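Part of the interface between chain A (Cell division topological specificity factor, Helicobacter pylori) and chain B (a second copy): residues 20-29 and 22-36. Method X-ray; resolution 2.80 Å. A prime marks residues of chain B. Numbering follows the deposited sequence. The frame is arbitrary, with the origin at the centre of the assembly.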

# COMPACT_ATOMS: atom_id res chain seq x y z
N THR A 20 17.49 9.95 -6.79
CA THR A 20 16.44 8.95 -6.97
C THR A 20 15.47 8.92 -5.80
O THR A 20 15.82 8.51 -4.69
CB THR A 20 17.01 7.53 -7.20
OG1 THR A 20 17.45 7.40 -8.55
CG2 THR A 20 15.96 6.45 -6.91
N ASP A 21 14.24 9.35 -6.06
CA ASP A 21 13.21 9.35 -5.03
C ASP A 21 12.39 8.10 -5.12
O ASP A 21 11.81 7.77 -6.16
CB ASP A 21 12.31 10.57 -5.19
CG ASP A 21 12.99 11.84 -4.76
OD1 ASP A 21 13.29 11.98 -3.55
OD2 ASP A 21 13.24 12.70 -5.63
N ARG A 22 12.33 7.39 -4.01
CA ARG A 22 11.61 6.14 -3.95
C ARG A 22 10.37 6.29 -3.07
O ARG A 22 10.25 7.23 -2.28
CB ARG A 22 12.55 5.06 -3.39
CG ARG A 22 13.94 5.02 -4.08
CD ARG A 22 15.11 4.94 -3.07
NE ARG A 22 16.40 5.44 -3.60
CZ ARG A 22 17.32 6.07 -2.87
NH1 ARG A 22 17.13 6.30 -1.57
NH2 ARG A 22 18.46 6.47 -3.43
N LEU A 23 9.43 5.36 -3.24
CA LEU A 23 8.19 5.28 -2.48
C LEU A 23 8.08 3.77 -2.25
O LEU A 23 8.44 3.00 -3.13
CB LEU A 23 7.03 5.80 -3.33
CG LEU A 23 5.81 6.36 -2.61
CD1 LEU A 23 6.16 7.64 -1.85
CD2 LEU A 23 4.77 6.66 -3.67
N LYS A 24 7.57 3.36 -1.09
CA LYS A 24 7.46 1.95 -0.75
C LYS A 24 6.09 1.56 -0.22
O LYS A 24 5.56 2.19 0.67
CB LYS A 24 8.52 1.59 0.29
CG LYS A 24 8.48 0.15 0.75
CD LYS A 24 9.72 -0.58 0.28
CE LYS A 24 10.06 -1.77 1.20
NZ LYS A 24 11.50 -2.16 1.15
N LEU A 25 5.54 0.48 -0.75
CA LEU A 25 4.23 0.01 -0.34
C LEU A 25 4.25 -1.43 0.13
O LEU A 25 4.75 -2.31 -0.57
CB LEU A 25 3.25 0.17 -1.50
CG LEU A 25 1.94 -0.57 -1.35
CD1 LEU A 25 0.99 0.26 -0.52
CD2 LEU A 25 1.39 -0.79 -2.73
N ILE A 26 3.68 -1.68 1.30
CA ILE A 26 3.64 -3.03 1.83
C ILE A 26 2.23 -3.48 2.09
O ILE A 26 1.42 -2.75 2.65
CB ILE A 26 4.42 -3.14 3.16
CG1 ILE A 26 5.90 -3.29 2.84
CG2 ILE A 26 3.91 -4.32 4.00
CD1 ILE A 26 6.77 -3.17 4.05
N LEU A 27 1.92 -4.69 1.64
CA LEU A 27 0.60 -5.24 1.89
C LEU A 27 0.80 -6.50 2.68
O LEU A 27 1.30 -7.49 2.15
CB LEU A 27 -0.14 -5.54 0.58
CG LEU A 27 -1.40 -4.70 0.36
CD1 LEU A 27 -2.21 -5.29 -0.77
CD2 LEU A 27 -2.22 -4.70 1.62
N ALA A 28 0.43 -6.47 3.95
CA ALA A 28 0.60 -7.64 4.79
C ALA A 28 -0.71 -8.32 5.16
O ALA A 28 -1.76 -7.70 5.29
CB ALA A 28 1.36 -7.25 6.03
N LYS A 29 -0.64 -9.64 5.33
CA LYS A 29 -1.79 -10.44 5.70
C LYS A 29 -1.38 -11.76 6.31
O LYS A 29 -0.20 -12.09 6.42
CB LYS A 29 -2.68 -10.72 4.48
CG LYS A 29 -2.32 -11.98 3.69
CD LYS A 29 -3.33 -12.27 2.59
CE LYS A 29 -2.99 -13.51 1.78
NZ LYS A 29 -3.77 -14.73 2.11
N ARG B 22 -7.28 -9.74 9.73
CA ARG B 22 -6.84 -8.41 9.37
C ARG B 22 -5.93 -8.31 8.16
O ARG B 22 -5.39 -9.30 7.68
CB ARG B 22 -6.17 -7.79 10.60
CG ARG B 22 -7.17 -7.62 11.73
CD ARG B 22 -6.54 -7.64 13.12
NE ARG B 22 -7.45 -7.07 14.12
CZ ARG B 22 -7.15 -6.81 15.39
NH1 ARG B 22 -5.94 -7.08 15.87
NH2 ARG B 22 -8.05 -6.24 16.18
N LEU B 23 -5.80 -7.08 7.69
CA LEU B 23 -4.99 -6.71 6.53
C LEU B 23 -4.28 -5.41 6.93
O LEU B 23 -4.85 -4.60 7.66
CB LEU B 23 -5.92 -6.43 5.35
CG LEU B 23 -5.66 -7.03 3.97
CD1 LEU B 23 -5.85 -8.53 4.05
CD2 LEU B 23 -6.60 -6.42 2.94
N LYS B 24 -3.04 -5.22 6.48
CA LYS B 24 -2.32 -3.98 6.80
C LYS B 24 -1.52 -3.45 5.62
O LYS B 24 -0.90 -4.20 4.88
CB LYS B 24 -1.44 -4.17 8.05
CG LYS B 24 -0.84 -2.89 8.60
CD LYS B 24 -0.17 -3.09 9.97
CE LYS B 24 0.41 -1.80 10.55
NZ LYS B 24 1.18 -2.03 11.81
N LEU B 25 -1.55 -2.14 5.44
CA LEU B 25 -0.85 -1.52 4.33
C LEU B 25 0.05 -0.36 4.75
O LEU B 25 -0.34 0.48 5.55
CB LEU B 25 -1.87 -1.04 3.29
CG LEU B 25 -1.39 -0.33 2.02
CD1 LEU B 25 -2.43 -0.47 0.93
CD2 LEU B 25 -1.14 1.13 2.29
N ILE B 26 1.26 -0.35 4.20
CA ILE B 26 2.21 0.71 4.50
C ILE B 26 2.65 1.41 3.23
O ILE B 26 3.05 0.77 2.26
CB ILE B 26 3.48 0.19 5.14
CG1 ILE B 26 3.15 -0.55 6.43
CG2 ILE B 26 4.44 1.36 5.34
CD1 ILE B 26 2.61 0.32 7.47
N LEU B 27 2.55 2.73 3.23
CA LEU B 27 3.00 3.53 2.10
C LEU B 27 4.03 4.41 2.76
O LEU B 27 3.71 5.27 3.58
CB LEU B 27 1.87 4.39 1.51
CG LEU B 27 1.91 4.51 -0.03
CD1 LEU B 27 0.88 5.48 -0.50
CD2 LEU B 27 3.25 5.00 -0.50
N ALA B 28 5.28 4.15 2.44
CA ALA B 28 6.39 4.88 3.02
C ALA B 28 7.11 5.78 2.03
O ALA B 28 7.24 5.47 0.85
CB ALA B 28 7.37 3.91 3.62
N LYS B 29 7.57 6.92 2.55
CA LYS B 29 8.31 7.89 1.76
C LYS B 29 9.21 8.68 2.69
O LYS B 29 9.09 8.61 3.92
CB LYS B 29 7.37 8.84 1.02
CG LYS B 29 6.78 9.96 1.85
CD LYS B 29 6.15 11.00 0.96
CE LYS B 29 6.61 12.41 1.32
NZ LYS B 29 5.96 12.98 2.53
N GLU B 30 10.14 9.40 2.10
CA GLU B 30 11.04 10.20 2.89
C GLU B 30 10.23 11.44 3.21
O GLU B 30 9.67 12.06 2.30
CB GLU B 30 12.30 10.48 2.07
CG GLU B 30 13.10 9.18 1.78
CD GLU B 30 13.88 9.20 0.45
OE1 GLU B 30 13.29 9.58 -0.58
OE2 GLU B 30 15.08 8.82 0.44
N ARG B 31 10.12 11.76 4.49
CA ARG B 31 9.33 12.89 4.96
C ARG B 31 9.67 14.25 4.36
O ARG B 31 8.81 15.13 4.33
CB ARG B 31 9.42 12.99 6.48
CG ARG B 31 8.71 14.22 7.02
CD ARG B 31 8.68 14.23 8.54
NE ARG B 31 9.33 15.42 9.10
CZ ARG B 31 9.03 15.97 10.28
NH1 ARG B 31 8.07 15.44 11.04
NH2 ARG B 31 9.68 17.04 10.69
N THR B 32 10.91 14.42 3.92
CA THR B 32 11.35 15.68 3.29
C THR B 32 10.53 15.89 2.01
O THR B 32 9.82 16.88 1.87
CB THR B 32 12.88 15.64 2.93
OG1 THR B 32 13.64 16.18 4.01
CG2 THR B 32 13.17 16.44 1.63
N LEU B 33 10.65 14.93 1.10
CA LEU B 33 9.99 14.91 -0.19
C LEU B 33 8.54 15.42 -0.20
O LEU B 33 7.68 14.94 0.53
CB LEU B 33 10.09 13.48 -0.74
CG LEU B 33 9.69 13.19 -2.18
CD1 LEU B 33 8.31 12.64 -2.16
CD2 LEU B 33 9.80 14.43 -3.04
N ASN B 34 8.28 16.38 -1.08
CA ASN B 34 6.97 17.01 -1.20
C ASN B 34 6.06 16.35 -2.22
O ASN B 34 6.26 16.50 -3.42
CB ASN B 34 7.16 18.48 -1.56
CG ASN B 34 5.85 19.22 -1.64
OD1 ASN B 34 5.03 18.96 -2.52
ND2 ASN B 34 5.64 20.15 -0.73
N LEU B 35 5.04 15.64 -1.74
CA LEU B 35 4.09 14.97 -2.61
C LEU B 35 2.68 15.49 -2.42
O LEU B 35 1.92 14.99 -1.59
CB LEU B 35 4.11 13.47 -2.38
CG LEU B 35 5.44 12.88 -2.82
CD1 LEU B 35 5.33 11.37 -2.83
CD2 LEU B 35 5.83 13.41 -4.20
N PRO B 36 2.32 16.49 -3.21
CA PRO B 36 1.01 17.15 -3.20
C PRO B 36 -0.18 16.20 -3.23
O PRO B 36 -1.22 16.45 -2.62
CB PRO B 36 1.08 18.05 -4.43
CG PRO B 36 1.98 17.27 -5.35
CD PRO B 36 3.08 16.87 -4.42

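What holds the start of the chain A stretch against chain B? Little holds it firmly: the charged contacts here are mixed. Asp21 OD1 lies 3.8 Å from Glu30′ OE1, so two like charges sit close together. Arg22 makes a salt bridge to the same Glu30′, but a long one: NH1 is 3.8 Å from Glu30′ OE2, and the oxygen lies well out of the guanidinium plane. The attraction is therefore between charges alone, with no N-H directed at the carboxylate.

How does Leu23 lead into the sheet? Its side chain turns to apolar company, with CG 3.6 Å from Leu27′ CD2 and CD1 3.9 Å from Leu35′ CD1. Leu35′ comes from the loop after the chain B strand, so that loop also helps to cover this buried leucine.

What joins the two strands from Lys24 onward? They run antiparallel, at 172°, and Ile26 faces its own counterpart, so each pairing recurs with the chains exchanged. Lys24 N donates to Ala28′ O (2.9 Å) and Ala28′ N returns a bond to Lys24 O (2.7 Å). Next, Leu25 CA approaches Ile26′ O at 3.0 Å in a CA-H...O contact. At the centre, Ile26 N reaches Ile26′ O at 2.7 Å and Ile26′ N reaches Ile26 O at 2.9 Å.

Where do the side chains go as the strand runs on to Ala28? Alternation sends Leu25 and Leu27 to one face, where both are buried: Leu25 CD1 meets Leu25′ CG at 3.5 Å, and Leu27 CD2 lies 4.0 Å from Leu25′ CB. Lys24, Ile26 and Ala28 take the other, more open face, where the CB atoms of Ile26 and Ile26′ are 4.0 Å apart. Ala28 completes the ladder: its N donates to Lys24′ O (2.8 Å), and its O accepts from Lys24′ N (3.0 Å).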